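Local coordinates for interphotoreceptor retinoid-binding protein (Xenopus laevis, PDB 1J7X) that probably carries retinoids through the extracellular matrix of the retina, at residues Pro61-Lys66 and Leu254-Pro259; Leu8-Asp13 and Phe247-Thr252; Pro33-Ser38 and Ala48-Glu53; Ala16-Phe21 and Asn179-Ser184; Asp1-His6 and Thr39-Glu44. One frame throughout, in Å; residues are numbered along the deposited sequence.

In the fold
All five contacts lie on one side of the chain's centre. Interactions 1, 2 and 4 join the N-terminal region to segments far later in the chain, while interactions 3 and 5 are local to it. Interactions 2, 4 and 5 share helix 2-18, using its middle, its C-terminal end and its start in turn; interactions 3 and 5 share helix 43-58, with centres about 10 Å apart. Interaction 1 adds strand 64-67 to the antiparallel sheet, and interactions 2 and 4 set helix 2-18 against a turn and a loop linking its strands. The centres of interactions 1 and 2 are about 11 Å apart, those of interactions 4 and 5 about 27 Å.

Interaction 1: residues Pro61-Lys66 and Leu254-Pro259; sequences PRLVLK and LSVTVP
Over one face of the R62 guanidinium lies the proline ring of P259, whose CB sits above the centre of the group, 3.3 Å from R62 CZ. The rigid apolar ring makes a snug cover, while the N-H groups of the cation are engaged elsewhere: NE in a salt bridge with D60, NH2 with N262 and NH1 weakly with I261 O. Beyond L63 the chain enters its strand. V64 and T257 form a hydrogen-bonded pair, V64 N giving to T257 O at 3.0 Å and T257 N returning to V64 O at 2.9 Å. K66 and S255 form the next such pair, in which S255 N approaches K66 O nearly along the C=O axis at 2.8 Å. Between them, the non-hydrogen-bonded pair L65 and V256 meets through CD1 and CG2, 3.9 Å apart. L63 CD1 lies alongside V258 CG2 at 3.8 Å, and these branched residues suit the face packed by helices 43-58 and 2-18. On the other face, the hydroxyls of S255 and T257 bond a water that donates to V64 O at 2.9 Å. The whole is an antiparallel β ladder, adding strand 64-67 to strand 254-265.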
# COMPACT_ATOMS: atom_id res chain seq x y z
N PRO A 61 4.93 -10.52 10.45
CA PRO A 61 5.92 -9.48 10.70
C PRO A 61 5.41 -8.05 11.08
O PRO A 61 6.20 -7.24 11.56
CB PRO A 61 6.73 -9.39 9.34
CG PRO A 61 6.45 -10.62 8.64
CD PRO A 61 5.02 -11.08 9.10
N ARG A 62 4.13 -7.80 10.88
CA ARG A 62 3.54 -6.51 11.18
C ARG A 62 3.41 -6.27 12.70
O ARG A 62 3.44 -5.15 13.16
CB ARG A 62 2.18 -6.40 10.50
CG ARG A 62 2.13 -6.55 8.99
CD ARG A 62 0.75 -6.59 8.47
NE ARG A 62 0.01 -7.72 9.05
CZ ARG A 62 -1.27 -7.84 9.02
NH1 ARG A 62 -2.00 -7.03 8.27
NH2 ARG A 62 -1.83 -8.81 9.70
N LEU A 63 3.27 -7.37 13.47
CA LEU A 63 3.11 -7.35 14.88
C LEU A 63 4.48 -7.39 15.43
O LEU A 63 5.17 -8.43 15.38
CB LEU A 63 2.30 -8.59 15.32
CG LEU A 63 2.17 -8.89 16.76
CD1 LEU A 63 1.47 -7.67 17.38
CD2 LEU A 63 1.40 -10.21 17.02
N VAL A 64 4.91 -6.29 16.02
CA VAL A 64 6.23 -6.22 16.58
C VAL A 64 6.42 -5.24 17.75
O VAL A 64 5.90 -4.11 17.74
CB VAL A 64 7.28 -5.87 15.46
CG1 VAL A 64 6.79 -4.70 14.68
CG2 VAL A 64 8.69 -5.66 16.01
N LEU A 65 7.12 -5.72 18.74
CA LEU A 65 7.49 -4.91 19.87
C LEU A 65 8.75 -4.18 19.54
O LEU A 65 9.73 -4.78 19.05
CB LEU A 65 7.74 -5.71 21.13
CG LEU A 65 6.47 -6.20 21.88
CD1 LEU A 65 5.86 -7.43 21.34
CD2 LEU A 65 6.80 -6.50 23.42
N LYS A 66 8.74 -2.89 19.82
CA LYS A 66 9.93 -2.13 19.51
C LYS A 66 10.14 -1.02 20.60
O LYS A 66 9.23 -0.70 21.40
CB LYS A 66 9.76 -1.40 18.19
CG LYS A 66 9.66 -2.29 16.96
CD LYS A 66 9.59 -1.40 15.72
CE LYS A 66 9.53 -2.21 14.50
NZ LYS A 66 9.47 -1.30 13.31
N LEU A 254 9.05 0.92 25.82
CA LEU A 254 8.62 -0.04 24.75
C LEU A 254 7.29 0.22 24.26
O LEU A 254 6.46 0.79 24.92
CB LEU A 254 8.63 -1.51 25.25
CG LEU A 254 10.01 -2.08 25.50
CD1 LEU A 254 9.86 -3.52 26.06
CD2 LEU A 254 10.83 -2.09 24.29
N SER A 255 7.04 -0.22 23.03
CA SER A 255 5.72 -0.14 22.47
C SER A 255 5.47 -1.33 21.57
O SER A 255 6.45 -2.12 21.27
CB SER A 255 5.56 1.12 21.67
OG SER A 255 6.32 0.95 20.50
N VAL A 256 4.21 -1.53 21.23
CA VAL A 256 3.87 -2.58 20.28
C VAL A 256 3.08 -2.07 19.06
O VAL A 256 2.10 -1.37 19.17
CB VAL A 256 3.20 -3.81 20.96
CG1 VAL A 256 1.79 -3.43 21.41
CG2 VAL A 256 3.07 -5.00 20.01
N THR A 257 3.51 -2.41 17.83
CA THR A 257 2.77 -2.11 16.64
C THR A 257 2.01 -3.28 16.27
O THR A 257 2.55 -4.41 16.22
CB THR A 257 3.71 -1.79 15.40
OG1 THR A 257 4.55 -0.71 15.72
CG2 THR A 257 2.87 -1.37 14.18
N VAL A 258 0.72 -3.05 16.17
CA VAL A 258 -0.24 -4.11 15.90
C VAL A 258 -1.07 -3.92 14.66
O VAL A 258 -1.70 -2.87 14.47
CB VAL A 258 -1.21 -4.26 17.13
CG1 VAL A 258 -2.17 -5.36 16.87
CG2 VAL A 258 -0.42 -4.51 18.38
N PRO A 259 -1.06 -4.90 13.75
CA PRO A 259 -1.90 -4.74 12.58
C PRO A 259 -3.34 -4.87 12.97
O PRO A 259 -3.65 -5.83 13.59
CB PRO A 259 -1.46 -5.88 11.67
CG PRO A 259 -0.96 -6.94 12.66
CD PRO A 259 -0.27 -6.14 13.68
O HOH W 1 6.57 -1.29 18.23

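Interaction 2: residues Leu8-Asp13 and Phe247-Thr252; sequences LHQLCD and FPFGDT
Q10 reaches straight out from helix 2-18: its CG is anti to the carbonyl carbon and the chain is extended beyond it (chi2 -175°), so the amide arrives end-on at the backbone of G250. Both ends of that amide are used. NE2 donates to G250 O at 3.2 Å in a nearly straight bond (168°), lying in the carbonyl plane on a lone pair, while OE1 accepts from G250 N at 2.9 Å, a weak bond because the N-H points well off the line. A glutamine suits this place because it offers an acceptor and a donor to the N-H and the C=O of a single residue. G250 belongs to a type II β turn from F249 to T252, within the β-hairpin connection between strands 244-248 and 254-265. It takes the second position of the turn, where a CB would stand 3.7 Å from Q10 OE1, and D251 follows in the third with a positive phi (72°). T252 OG1 reinforces the weak backbone closure by donating to a lone pair of F249 O at 2.6 Å. An alanine at Q10 would remove both amide bonds and would probably loosen the grip of the helix on this turn. Beneath the amide, the F249 ring turns its edge to the helix: CD1 lies 3.8 Å from Q10 CB, and CE1 comes within 3.7 Å of L11 N. L11 CB packs 3.9 Å from F249 CE1, and the ring also touches V7, L254 and V256.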
# COMPACT_ATOMS: atom_id res chain seq x y z
N LEU A 8 3.61 -8.01 29.70
CA LEU A 8 2.82 -9.15 29.28
C LEU A 8 1.40 -8.91 29.40
O LEU A 8 0.61 -9.18 28.45
CB LEU A 8 3.32 -10.41 30.04
CG LEU A 8 2.55 -11.68 29.73
CD1 LEU A 8 2.74 -12.11 28.30
CD2 LEU A 8 3.15 -12.77 30.72
N HIS A 9 0.95 -8.36 30.54
CA HIS A 9 -0.47 -8.15 30.79
C HIS A 9 -1.05 -7.13 29.76
O HIS A 9 -2.09 -7.29 29.21
CB HIS A 9 -0.68 -7.59 32.26
CG HIS A 9 -2.10 -7.44 32.67
ND1 HIS A 9 -2.62 -6.25 33.10
CD2 HIS A 9 -3.14 -8.27 32.54
CE1 HIS A 9 -3.92 -6.38 33.27
NE2 HIS A 9 -4.26 -7.62 32.98
N GLN A 10 -0.32 -6.07 29.53
CA GLN A 10 -0.82 -5.06 28.62
C GLN A 10 -0.87 -5.70 27.20
O GLN A 10 -1.86 -5.50 26.45
CB GLN A 10 0.11 -3.89 28.68
CG GLN A 10 0.10 -3.05 29.97
CD GLN A 10 1.00 -1.77 29.93
OE1 GLN A 10 0.81 -0.86 29.08
NE2 GLN A 10 2.02 -1.74 30.79
N LEU A 11 0.18 -6.40 26.86
CA LEU A 11 0.26 -7.05 25.49
C LEU A 11 -0.92 -7.92 25.19
O LEU A 11 -1.67 -7.76 24.18
CB LEU A 11 1.56 -7.81 25.33
CG LEU A 11 1.68 -8.62 24.06
CD1 LEU A 11 1.64 -7.71 22.86
CD2 LEU A 11 2.91 -9.47 24.06
N CYS A 12 -1.21 -8.83 26.11
CA CYS A 12 -2.35 -9.70 25.88
C CYS A 12 -3.64 -8.94 25.74
O CYS A 12 -4.47 -9.33 24.93
CB CYS A 12 -2.45 -10.71 27.06
SG CYS A 12 -1.18 -11.94 26.90
N ASP A 13 -3.81 -7.89 26.50
CA ASP A 13 -5.00 -7.09 26.38
C ASP A 13 -5.02 -6.39 24.98
O ASP A 13 -6.04 -6.39 24.28
CB ASP A 13 -5.00 -6.06 27.49
CG ASP A 13 -6.28 -5.25 27.54
OD1 ASP A 13 -7.37 -5.88 27.46
OD2 ASP A 13 -6.24 -3.98 27.67
N PHE A 247 0.81 0.90 20.08
CA PHE A 247 0.35 0.94 21.48
C PHE A 247 1.52 0.95 22.43
O PHE A 247 2.30 0.05 22.46
CB PHE A 247 -0.56 -0.27 21.76
CG PHE A 247 -1.76 -0.36 20.86
CD1 PHE A 247 -1.70 -0.95 19.60
CD2 PHE A 247 -3.03 0.04 21.32
CE1 PHE A 247 -2.77 -0.98 18.78
CE2 PHE A 247 -4.17 -0.13 20.50
CZ PHE A 247 -4.03 -0.62 19.23
N PRO A 248 1.67 2.01 23.21
CA PRO A 248 2.80 2.14 24.09
C PRO A 248 2.53 1.30 25.29
O PRO A 248 1.37 0.93 25.52
CB PRO A 248 2.78 3.65 24.44
CG PRO A 248 1.34 3.89 24.53
CD PRO A 248 0.80 3.18 23.27
N PHE A 249 3.59 0.84 25.89
CA PHE A 249 3.46 0.05 27.11
C PHE A 249 3.71 1.02 28.25
O PHE A 249 4.88 1.42 28.47
CB PHE A 249 4.51 -1.08 27.20
CG PHE A 249 4.21 -2.27 26.27
CD1 PHE A 249 3.12 -3.07 26.48
CD2 PHE A 249 4.98 -2.52 25.17
CE1 PHE A 249 2.79 -4.08 25.61
CE2 PHE A 249 4.72 -3.56 24.34
CZ PHE A 249 3.59 -4.33 24.56
N GLY A 250 2.64 1.41 28.92
CA GLY A 250 2.76 2.29 30.09
C GLY A 250 3.90 1.86 31.00
O GLY A 250 4.15 0.64 31.21
N ASP A 251 4.63 2.88 31.47
CA ASP A 251 5.75 2.73 32.38
C ASP A 251 6.98 2.13 31.78
O ASP A 251 7.85 1.64 32.51
CB ASP A 251 5.30 1.91 33.62
CG ASP A 251 4.04 2.51 34.31
OD1 ASP A 251 2.88 2.27 33.84
OD2 ASP A 251 4.13 3.25 35.33
N THR A 252 7.09 2.18 30.45
CA THR A 252 8.26 1.57 29.83
C THR A 252 8.68 2.38 28.65
O THR A 252 7.97 3.25 28.24
CB THR A 252 7.94 0.19 29.28
OG1 THR A 252 7.25 0.34 28.02
CG2 THR A 252 7.02 -0.61 30.26

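Interaction 3: residues Pro33-Ser38 and Ala48-Glu53; sequences PNLDYS and AKLNYE
L35 has CG anti to its carbonyl carbon and an extended branch (chi2 179°), which sends both methyls at helix 43-58; E53 answers with CG anti to the backbone N and a bend at chi2 (57°). The two meet tip to tip, L35 CD1 lying 3.4 Å from E53 CG, and CD2 equally near E53 CD. In this tight packing the leucine methyls rest on the glutamate stem and also on its carboxylate carbon, while E53 OE1 makes a long salt bridge to K49 NZ, one helical turn earlier. L35 belongs to the loop that links helix 25-31 to helix 43-58 and folds back along the latter. Replacing L35 by an alanine would remove both methyls and would probably leave this loop less well held against the helix. Deeper in, Y37 crosses L50 at about a right angle: L50 CD2 sits at the ring edge, 3.7 Å from Y37 OH, while that hydroxyl is bonded to L32 O. Toward the surface, a water accepts from D36 N at 3.0 Å and weakly from K49 NZ. The D36 side chain turns back on its own loop, its OD1 offering the syn lone pair to S38 OG at 2.9 Å.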
# COMPACT_ATOMS: atom_id res chain seq x y z
N PRO A 33 1.58 -16.76 28.39
CA PRO A 33 1.77 -16.88 29.81
C PRO A 33 2.58 -18.10 30.17
O PRO A 33 3.04 -18.20 31.27
CB PRO A 33 0.32 -16.98 30.33
CG PRO A 33 -0.50 -16.43 29.26
CD PRO A 33 0.17 -16.89 28.03
N ASN A 34 2.78 -18.99 29.23
CA ASN A 34 3.48 -20.22 29.47
C ASN A 34 5.00 -20.12 29.29
O ASN A 34 5.72 -21.00 29.69
CB ASN A 34 2.86 -21.34 28.57
CG ASN A 34 3.47 -22.74 28.80
OD1 ASN A 34 3.45 -23.26 29.91
ND2 ASN A 34 4.03 -23.34 27.71
N LEU A 35 5.46 -19.09 28.61
CA LEU A 35 6.85 -18.97 28.29
C LEU A 35 7.69 -18.88 29.57
O LEU A 35 7.26 -18.51 30.59
CB LEU A 35 7.08 -17.73 27.46
CG LEU A 35 6.40 -17.64 26.08
CD1 LEU A 35 6.75 -16.27 25.43
CD2 LEU A 35 6.81 -18.76 25.22
N ASP A 36 8.95 -19.21 29.46
CA ASP A 36 9.92 -19.09 30.48
C ASP A 36 10.59 -17.69 30.42
O ASP A 36 11.37 -17.46 29.56
CB ASP A 36 10.97 -20.19 30.26
CG ASP A 36 12.21 -19.94 31.02
OD1 ASP A 36 12.12 -19.54 32.19
OD2 ASP A 36 13.33 -20.05 30.47
N TYR A 37 10.16 -16.81 31.30
CA TYR A 37 10.64 -15.44 31.51
C TYR A 37 11.48 -15.25 32.77
O TYR A 37 11.26 -14.30 33.55
CB TYR A 37 9.49 -14.52 31.83
CG TYR A 37 8.47 -14.45 30.77
CD1 TYR A 37 7.28 -15.16 30.91
CD2 TYR A 37 8.68 -13.67 29.61
CE1 TYR A 37 6.33 -15.12 29.96
CE2 TYR A 37 7.73 -13.61 28.64
CZ TYR A 37 6.57 -14.37 28.78
OH TYR A 37 5.58 -14.26 27.85
N SER A 38 12.38 -16.16 33.03
CA SER A 38 13.19 -15.90 34.16
C SER A 38 14.57 -15.75 33.59
O SER A 38 15.54 -15.96 34.26
CB SER A 38 13.11 -17.06 35.14
OG SER A 38 13.41 -18.24 34.42
N ALA A 48 12.84 -8.69 22.37
CA ALA A 48 13.37 -9.78 21.57
C ALA A 48 12.72 -11.11 21.85
O ALA A 48 12.35 -11.87 20.96
CB ALA A 48 14.90 -9.86 21.69
N LYS A 49 12.51 -11.40 23.14
CA LYS A 49 11.91 -12.65 23.45
C LYS A 49 10.46 -12.75 22.95
O LYS A 49 10.07 -13.78 22.46
CB LYS A 49 11.93 -12.81 25.01
CG LYS A 49 11.30 -14.08 25.49
CD LYS A 49 11.92 -15.34 24.94
CE LYS A 49 11.28 -16.63 25.45
NZ LYS A 49 11.70 -17.86 24.63
N LEU A 50 9.63 -11.74 23.27
CA LEU A 50 8.28 -11.72 22.84
C LEU A 50 8.17 -11.66 21.31
O LEU A 50 7.29 -12.35 20.78
CB LEU A 50 7.48 -10.62 23.45
CG LEU A 50 7.24 -10.88 24.95
CD1 LEU A 50 6.80 -9.60 25.63
CD2 LEU A 50 6.18 -11.92 25.02
N ASN A 51 9.09 -10.97 20.64
CA ASN A 51 9.10 -10.87 19.19
C ASN A 51 9.37 -12.25 18.58
O ASN A 51 8.65 -12.69 17.63
CB ASN A 51 10.10 -9.87 18.67
CG ASN A 51 9.63 -8.49 18.77
OD1 ASN A 51 10.46 -7.54 18.83
ND2 ASN A 51 8.35 -8.31 18.60
N TYR A 52 10.28 -13.00 19.19
CA TYR A 52 10.58 -14.37 18.62
C TYR A 52 9.43 -15.28 18.80
O TYR A 52 9.00 -16.05 17.90
CB TYR A 52 11.77 -15.01 19.35
CG TYR A 52 12.43 -16.13 18.51
CD1 TYR A 52 13.10 -15.79 17.31
CD2 TYR A 52 12.44 -17.40 18.91
CE1 TYR A 52 13.77 -16.75 16.50
CE2 TYR A 52 13.08 -18.39 18.12
CZ TYR A 52 13.72 -18.06 16.88
OH TYR A 52 14.49 -18.98 16.05
N GLU A 53 8.82 -15.21 19.99
CA GLU A 53 7.64 -16.00 20.26
C GLU A 53 6.47 -15.60 19.42
O GLU A 53 5.81 -16.44 18.80
CB GLU A 53 7.31 -15.97 21.75
CG GLU A 53 6.59 -17.23 22.19
CD GLU A 53 7.40 -18.50 21.87
OE1 GLU A 53 8.62 -18.48 22.16
OE2 GLU A 53 6.79 -19.45 21.30
O HOH W 2 10.09 -19.91 26.75

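Interaction 4: residues Ala16-Phe21 and Asn179-Ser184; sequences ANNYAF and NRQQNS
A16 and N17, in the last turn of helix 2-18, contribute backbone oxygens rather than side chains. R180 NH1 lies 2.9 Å from N17 O and 3.3 Å from A16 O, but at angles too poor for hydrogen bonds; the attraction is probably that of a cation for the negative end of a helix. N18 sets its amide obliquely against that of Q181, the two planes 53° apart. Q181, extended beyond CG, has its OE1 bonded to K245. The N18 carbonyl also meets the arginine stem, N18 O lying 3.4 Å from R180 CG. R180 and Q181 are the two central residues of a type I β turn, N179 to Q182, in the connection between antiparallel strands 173-179 and 186-189, so the end of the helix is pressed against a hairpin loop. Arginine suits the corner because its long stem can lie against the carbonyls of N18 and Y19, and the bends at chi2 (64°) and chi3 (-98°, an unrelaxed value) bring the head back to the helix end. Y19 leaves the helix, Y19 O approaching R180 CG at 3.2 Å; its hydroxyl is bonded to D60. A20, small enough to let the backbones close up, brings its CA to 3.7 Å from R180 CB and bonds by its N-H to P259. F21 N sits 3.8 Å above the Y19 ring, over its centre.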
# COMPACT_ATOMS: atom_id res chain seq x y z
N ALA A 16 -5.84 -8.99 22.23
CA ALA A 16 -7.21 -9.49 22.25
C ALA A 16 -8.17 -8.51 21.62
O ALA A 16 -9.07 -8.84 20.93
CB ALA A 16 -7.64 -9.78 23.72
N ASN A 17 -7.94 -7.24 21.86
CA ASN A 17 -8.86 -6.24 21.36
C ASN A 17 -8.51 -5.60 20.01
O ASN A 17 -9.39 -5.08 19.39
CB ASN A 17 -8.97 -5.16 22.35
CG ASN A 17 -9.53 -5.69 23.67
OD1 ASN A 17 -10.58 -6.38 23.68
ND2 ASN A 17 -8.86 -5.36 24.77
N ASN A 18 -7.27 -5.74 19.57
CA ASN A 18 -6.87 -5.06 18.30
C ASN A 18 -6.26 -5.88 17.16
O ASN A 18 -6.35 -5.47 16.01
CB ASN A 18 -5.95 -3.93 18.65
CG ASN A 18 -6.53 -3.01 19.74
OD1 ASN A 18 -6.23 -3.14 20.94
ND2 ASN A 18 -7.22 -2.03 19.33
N TYR A 19 -5.62 -6.99 17.47
CA TYR A 19 -4.86 -7.73 16.45
C TYR A 19 -5.79 -8.21 15.35
O TYR A 19 -6.74 -9.00 15.62
CB TYR A 19 -4.13 -8.91 17.09
CG TYR A 19 -3.33 -9.73 16.16
CD1 TYR A 19 -2.55 -9.11 15.17
CD2 TYR A 19 -3.28 -11.09 16.25
CE1 TYR A 19 -1.76 -9.82 14.35
CE2 TYR A 19 -2.55 -11.83 15.30
CZ TYR A 19 -1.70 -11.16 14.39
OH TYR A 19 -0.96 -11.90 13.52
N ALA A 20 -5.49 -7.81 14.13
CA ALA A 20 -6.34 -8.20 12.99
C ALA A 20 -6.76 -9.66 12.91
O ALA A 20 -7.85 -9.97 12.45
CB ALA A 20 -5.70 -7.85 11.70
N PHE A 21 -5.87 -10.57 13.26
CA PHE A 21 -6.13 -12.00 13.18
C PHE A 21 -6.72 -12.48 14.53
O PHE A 21 -6.06 -13.16 15.26
CB PHE A 21 -4.89 -12.77 12.88
CG PHE A 21 -4.47 -12.78 11.43
CD1 PHE A 21 -5.21 -13.46 10.49
CD2 PHE A 21 -3.32 -12.14 11.02
CE1 PHE A 21 -4.83 -13.49 9.26
CE2 PHE A 21 -2.95 -12.17 9.75
CZ PHE A 21 -3.68 -12.83 8.85
N ASN A 179 -11.26 -4.92 9.40
CA ASN A 179 -10.79 -4.09 10.50
C ASN A 179 -11.27 -4.73 11.83
O ASN A 179 -12.50 -4.70 12.17
CB ASN A 179 -11.38 -2.71 10.38
CG ASN A 179 -10.76 -1.74 11.35
OD1 ASN A 179 -10.55 -2.11 12.49
ND2 ASN A 179 -10.39 -0.51 10.87
N ARG A 180 -10.31 -5.28 12.57
CA ARG A 180 -10.55 -5.95 13.85
C ARG A 180 -11.18 -5.01 14.83
O ARG A 180 -12.13 -5.38 15.49
CB ARG A 180 -9.23 -6.47 14.44
CG ARG A 180 -9.33 -7.06 15.86
CD ARG A 180 -10.19 -8.27 15.92
NE ARG A 180 -11.51 -7.94 16.36
CZ ARG A 180 -11.80 -7.56 17.61
NH1 ARG A 180 -10.86 -7.48 18.54
NH2 ARG A 180 -13.06 -7.25 17.91
N GLN A 181 -10.64 -3.80 14.94
CA GLN A 181 -11.12 -2.83 15.91
C GLN A 181 -12.65 -2.69 15.82
O GLN A 181 -13.29 -2.17 16.73
CB GLN A 181 -10.44 -1.45 15.73
CG GLN A 181 -8.93 -1.48 15.92
CD GLN A 181 -8.33 -0.16 16.38
OE1 GLN A 181 -8.47 0.89 15.71
NE2 GLN A 181 -7.62 -0.21 17.50
N GLN A 182 -13.21 -3.14 14.72
CA GLN A 182 -14.63 -3.15 14.52
C GLN A 182 -14.91 -4.38 13.72
O GLN A 182 -14.18 -5.36 13.86
CB GLN A 182 -15.10 -1.88 13.84
CG GLN A 182 -14.18 -1.38 12.79
CD GLN A 182 -14.31 0.12 12.55
OE1 GLN A 182 -15.40 0.60 12.26
NE2 GLN A 182 -13.20 0.87 12.68
N ASN A 183 -15.95 -4.39 12.93
CA ASN A 183 -16.18 -5.56 12.08
C ASN A 183 -16.34 -5.12 10.61
O ASN A 183 -17.36 -5.36 9.96
CB ASN A 183 -17.38 -6.34 12.56
CG ASN A 183 -17.07 -7.23 13.79
OD1 ASN A 183 -17.97 -7.86 14.36
ND2 ASN A 183 -15.80 -7.29 14.18
N SER A 184 -15.31 -4.44 10.11
CA SER A 184 -15.27 -3.95 8.75
C SER A 184 -15.73 -5.03 7.73
O SER A 184 -16.83 -5.01 7.19
CB SER A 184 -13.82 -3.48 8.47
OG SER A 184 -13.55 -3.05 7.13

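Interaction 5: residues Asp1-His6 and Thr39-Glu44; sequences DPSVTH and TVISEE
The apolar part of this contact is a meeting of methyls: V4 CG2 and V40 CG2 touch at 3.9 Å, their side chains crossing at about a right angle, and V4 CG2 also rests 3.7 Å from V40 O. Compact β-branched valines fit where a helix passes close to an extended loop. I41, with CG1 anti to the backbone N and a bend at chi2 (64°), brings CD1 to the D1 carboxylate, 3.4 Å from D1 OD1 and 3.5 Å from D1 OD2, a van der Waals contact at the surface. The polar bonds of D1 and S3 lie within 1-6, and others run to neighbours. S3 OG donates to D1 OD2 at 2.5 Å from above the carboxylate plane, and S3 N adds a weak bond to the same oxygen, which fixes the acid beside the first turn. S42 is the N-cap of helix 43-58, its short hydroxyl side chain capping D45 N. The contact thus brings together the starts of helices 2-18 and 43-58. Y37 packs on V4 and K49 on V40, while E43 bonds to Q253 N and H6 weakly to the turn at G250, just before strand 254-265.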
# COMPACT_ATOMS: atom_id res chain seq x y z
N ASP A 1 10.36 -10.91 36.69
CA ASP A 1 10.07 -9.78 37.63
C ASP A 1 8.86 -8.97 37.15
O ASP A 1 8.36 -9.17 36.00
CB ASP A 1 11.30 -8.88 37.81
CG ASP A 1 11.54 -8.06 36.66
OD1 ASP A 1 11.65 -8.65 35.57
OD2 ASP A 1 11.63 -6.82 36.71
N PRO A 2 8.38 -8.09 38.02
CA PRO A 2 7.21 -7.26 37.72
C PRO A 2 7.23 -6.60 36.32
O PRO A 2 6.21 -6.59 35.66
CB PRO A 2 7.24 -6.23 38.87
CG PRO A 2 7.73 -6.98 40.01
CD PRO A 2 8.90 -7.80 39.37
N SER A 3 8.36 -6.08 35.87
CA SER A 3 8.38 -5.42 34.55
C SER A 3 7.98 -6.39 33.41
O SER A 3 7.34 -6.03 32.46
CB SER A 3 9.78 -4.84 34.30
OG SER A 3 10.77 -5.86 34.51
N VAL A 4 8.31 -7.65 33.51
CA VAL A 4 7.88 -8.58 32.50
C VAL A 4 6.38 -8.79 32.55
O VAL A 4 5.69 -8.76 31.53
CB VAL A 4 8.58 -9.96 32.67
CG1 VAL A 4 8.13 -10.91 31.66
CG2 VAL A 4 10.11 -9.83 32.60
N THR A 5 5.82 -9.00 33.74
CA THR A 5 4.38 -9.21 33.80
C THR A 5 3.62 -7.91 33.42
O THR A 5 2.52 -7.92 32.91
CB THR A 5 3.94 -9.80 35.15
OG1 THR A 5 3.97 -8.82 36.21
CG2 THR A 5 4.92 -10.83 35.58
N HIS A 6 4.25 -6.80 33.66
CA HIS A 6 3.63 -5.51 33.38
C HIS A 6 3.42 -5.42 31.85
O HIS A 6 2.32 -5.10 31.37
CB HIS A 6 4.53 -4.40 33.87
CG HIS A 6 3.93 -3.03 33.77
ND1 HIS A 6 2.74 -2.70 34.38
CD2 HIS A 6 4.36 -1.90 33.15
CE1 HIS A 6 2.47 -1.42 34.17
NE2 HIS A 6 3.43 -0.92 33.41
N THR A 39 14.69 -15.36 32.34
CA THR A 39 16.01 -15.16 31.76
C THR A 39 16.13 -13.69 31.22
O THR A 39 17.18 -13.23 30.80
CB THR A 39 16.20 -16.16 30.62
OG1 THR A 39 15.99 -17.51 31.11
CG2 THR A 39 17.67 -16.09 30.08
N VAL A 40 15.00 -13.00 31.20
CA VAL A 40 14.92 -11.65 30.63
C VAL A 40 14.69 -10.54 31.60
O VAL A 40 13.70 -10.51 32.30
CB VAL A 40 13.80 -11.57 29.58
CG1 VAL A 40 14.05 -12.59 28.45
CG2 VAL A 40 12.42 -11.79 30.21
N ILE A 41 15.63 -9.60 31.62
CA ILE A 41 15.57 -8.46 32.55
C ILE A 41 16.07 -7.19 31.90
O ILE A 41 17.06 -6.59 32.35
CB ILE A 41 16.41 -8.73 33.83
CG1 ILE A 41 16.22 -7.58 34.83
CG2 ILE A 41 17.92 -8.95 33.50
CD1 ILE A 41 14.80 -7.45 35.36
N SER A 42 15.43 -6.80 30.83
CA SER A 42 15.78 -5.57 30.13
C SER A 42 14.81 -5.45 28.98
O SER A 42 14.48 -6.47 28.42
CB SER A 42 17.20 -5.62 29.59
OG SER A 42 17.25 -5.96 28.20
N GLU A 43 14.29 -4.25 28.72
CA GLU A 43 13.32 -4.02 27.70
C GLU A 43 13.77 -4.66 26.41
O GLU A 43 12.99 -5.29 25.68
CB GLU A 43 13.09 -2.50 27.51
CG GLU A 43 12.53 -1.91 28.80
CD GLU A 43 12.22 -0.42 28.70
OE1 GLU A 43 13.14 0.33 28.28
OE2 GLU A 43 11.11 -0.03 29.08
N GLU A 44 15.03 -4.52 26.12
CA GLU A 44 15.54 -5.11 24.92
C GLU A 44 15.32 -6.62 24.89
O GLU A 44 14.93 -7.16 23.82
CB GLU A 44 17.04 -4.78 24.73
CG GLU A 44 17.65 -5.19 23.35
CD GLU A 44 19.08 -4.65 23.11
OE1 GLU A 44 19.28 -3.39 22.99
OE2 GLU A 44 20.04 -5.48 23.04